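Local coordinates for uncharacterized protein (Bacteroides ovatus, PDB 3P02), which is of unknown function but joins a DUF4973 domain of the E-set clan to a BT_3044-like C-terminal domain rich in antiparallel strands, at residues 165-171 against 288-294. Coordinates in Å, arbitrary orientation, origin at the centre of the assembly. Numbering follows the deposited sequence.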
loop_
_atom_site.group_PDB
_atom_site.type_symbol
_atom_site.label_atom_id
_atom_site.label_comp_id
_atom_site.label_asym_id
_atom_site.label_seq_id
_atom_site.Cartn_x
_atom_site.Cartn_y
_atom_site.Cartn_z
ATOM N N SER A 165 0.447 10.317 19.832
ATOM C CA SER A 165 1.028 9.980 21.130
ATOM C C SER A 165 2.473 9.465 20.994
ATOM O O SER A 165 3.029 9.002 21.981
ATOM C CB SER A 165 0.166 8.940 21.851
ATOM O OG SER A 165 -0.979 9.574 22.395
ATOM N N LEU A 166 3.062 9.496 19.778
ATOM C CA LEU A 166 4.470 9.121 19.591
ATOM C C LEU A 166 5.244 10.431 19.433
ATOM O O LEU A 166 5.294 11.027 18.349
ATOM C CB LEU A 166 4.703 8.142 18.421
ATOM C CG LEU A 166 6.139 7.628 18.329
ATOM C CD1 LEU A 166 6.584 6.879 19.630
ATOM C CD2 LEU A 166 6.297 6.689 17.129
ATOM N N LEU A 167 5.771 10.932 20.572
ATOM C CA LEU A 167 6.336 12.277 20.619
ATOM C C LEU A 167 7.813 12.319 20.284
ATOM O O LEU A 167 8.625 11.592 20.868
ATOM C CB LEU A 167 6.086 12.879 22.016
ATOM C CG LEU A 167 4.595 12.828 22.493
ATOM C CD1 LEU A 167 4.485 13.347 23.934
ATOM C CD2 LEU A 167 3.692 13.685 21.596
ATOM N N GLY A 168 8.133 13.207 19.350
ATOM C CA GLY A 168 9.499 13.451 18.933
ATOM C C GLY A 168 10.075 14.589 19.751
ATOM O O GLY A 168 9.506 15.676 19.787
ATOM N N THR A 169 11.218 14.367 20.384
ATOM C CA THR A 169 11.912 15.400 21.174
ATOM C C THR A 169 13.403 15.332 20.895
ATOM O O THR A 169 13.855 14.427 20.214
ATOM C CB THR A 169 11.688 15.131 22.701
ATOM O OG1 THR A 169 12.352 13.912 23.060
ATOM C CG2 THR A 169 10.227 15.125 23.124
HETATM N N MSE A 170 14.175 16.245 21.448
HETATM C CA MSE A 170 15.622 16.076 21.378
HETATM C C MSE A 170 16.006 14.939 22.317
HETATM O O MSE A 170 15.369 14.791 23.367
HETATM C CB MSE A 170 16.333 17.347 21.841
HETATM C CG MSE A 170 16.079 18.515 20.888
HETATM SE SE MSE A 170 17.089 18.257 19.238
HETATM C CE MSE A 170 16.307 19.782 18.304
ATOM N N ALA A 171 17.092 14.221 22.014
ATOM C CA ALA A 171 17.607 13.239 22.982
ATOM C C ALA A 171 17.994 13.985 24.275
ATOM O O ALA A 171 18.581 15.063 24.194
ATOM C CB ALA A 171 18.822 12.526 22.405
ATOM N N GLU A 288 20.183 14.961 17.205
ATOM C CA GLU A 288 19.949 13.791 18.037
ATOM C C GLU A 288 18.556 13.869 18.628
ATOM O O GLU A 288 18.293 14.670 19.536
ATOM C CB GLU A 288 21.009 13.701 19.142
ATOM C CG GLU A 288 22.408 13.570 18.572
ATOM C CD GLU A 288 23.523 13.396 19.589
ATOM O OE1 GLU A 288 23.239 13.362 20.808
ATOM O OE2 GLU A 288 24.696 13.329 19.152
ATOM N N TYR A 289 17.680 13.025 18.114
ATOM C CA TYR A 289 16.303 12.992 18.538
ATOM C C TYR A 289 15.951 11.755 19.360
ATOM O O TYR A 289 16.738 10.824 19.491
ATOM C CB TYR A 289 15.409 12.972 17.285
ATOM C CG TYR A 289 15.306 14.279 16.527
ATOM C CD1 TYR A 289 14.805 15.424 17.145
ATOM C CD2 TYR A 289 15.512 14.321 15.152
ATOM C CE1 TYR A 289 14.578 16.601 16.427
ATOM C CE2 TYR A 289 15.312 15.500 14.422
ATOM C CZ TYR A 289 14.799 16.624 15.056
ATOM O OH TYR A 289 14.661 17.813 14.365
ATOM N N ASN A 290 14.710 11.737 19.818
ATOM C CA ASN A 290 14.105 10.622 20.536
ATOM C C ASN A 290 12.631 10.563 20.189
ATOM O O ASN A 290 12.000 11.613 20.037
ATOM C CB ASN A 290 14.277 10.803 22.060
ATOM C CG ASN A 290 13.522 9.741 22.861
ATOM O OD1 ASN A 290 12.324 9.881 23.169
ATOM N ND2 ASN A 290 14.216 8.694 23.277
HETATM N N MSE A 291 12.087 9.363 20.057
HETATM C CA MSE A 291 10.633 9.196 19.894
HETATM C C MSE A 291 10.158 8.341 21.041
HETATM O O MSE A 291 10.734 7.281 21.272
HETATM C CB MSE A 291 10.270 8.561 18.536
HETATM C CG MSE A 291 10.741 9.469 17.391
HETATM SE SE MSE A 291 9.973 8.980 15.715
HETATM C CE MSE A 291 8.253 9.715 15.929
ATOM N N LYS A 292 9.149 8.814 21.772
ATOM C CA LYS A 292 8.636 8.076 22.937
ATOM C C LYS A 292 7.138 8.108 22.994
ATOM O O LYS A 292 6.515 9.159 22.838
ATOM C CB LYS A 292 9.212 8.695 24.238
ATOM C CG LYS A 292 8.772 7.998 25.534
ATOM C CD LYS A 292 9.522 8.558 26.751
ATOM C CE LYS A 292 9.139 7.835 28.040
ATOM N NZ LYS A 292 9.544 6.380 28.040
ATOM N N GLY A 293 6.560 6.985 23.332
ATOM C CA GLY A 293 5.106 6.950 23.464
ATOM C C GLY A 293 4.521 5.690 22.881
ATOM O O GLY A 293 5.056 4.596 23.080
ATOM N N GLY A 294 3.424 5.860 22.168
ATOM C CA GLY A 294 2.733 4.737 21.581
ATOM C C GLY A 294 1.991 5.082 20.319
ATOM O O GLY A 294 2.038 6.222 19.832
HETATM O O HOH W 1 -0.001 7.648 18.748
HETATM O O HOH W 2 10.480 11.851 22.910
HETATM O O HOH W 3 19.646 15.934 21.637
#
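In the long antiparallel sheet of the BT_3044-like C-terminal domain, the short early strand 166-170 pairs with the start of the last strand, 287-302, at the end of an up-and-down meander. Strand 287-302 thus lies between 166-170 and 262-278, while 176-178 flanks the far side of 166-170 and closes this end of the sheet. Two hydrogen-bonded pairs set the register: Leu-167 N and O meet Lys-292 O and N, both at 3.0 Å, and Thr-169 N and O meet Asn-290 O and N, both at 2.9 Å. Beyond them, Ala-171 N donates to Glu-288 O (2.8 Å) and Gly-294 N to Ser-165 O (3.2 Å). At Gly-293 the chain turns a corner; its backbone angles call for glycine, and a CB would clash with Ser-165 O, which instead receives a CA-H...O contact from Gly-293 CA at 3.3 Å.

The face carrying Leu-167, Thr-169, Asn-290 and Lys-292 is largely polar. Here one water bridges Leu-167 O (2.8 Å), Thr-169 OG1 (2.8 Å) and Asn-290 OD1 (2.7 Å), while Asn-290 ND2 bonds to Asp-273 and Asp-275, Lys-292 forms a salt bridge with Asp-273, and Thr-169 OG1 is hydrogen-bonded to Glu-173 O. The opposite face is apolar near Met-291: Leu-166 CD2 packs on Met-291 CE at 3.8 Å, and Met-291 also touches Phe-274 and Phe-276. Toward the other end, the Tyr-289 ring, edge-to-face with Phe-178, makes a Met-aromatic contact with selenomethionine Met-170, whose SE sits obliquely 4.9 Å from the centroid of the Tyr-289 ring.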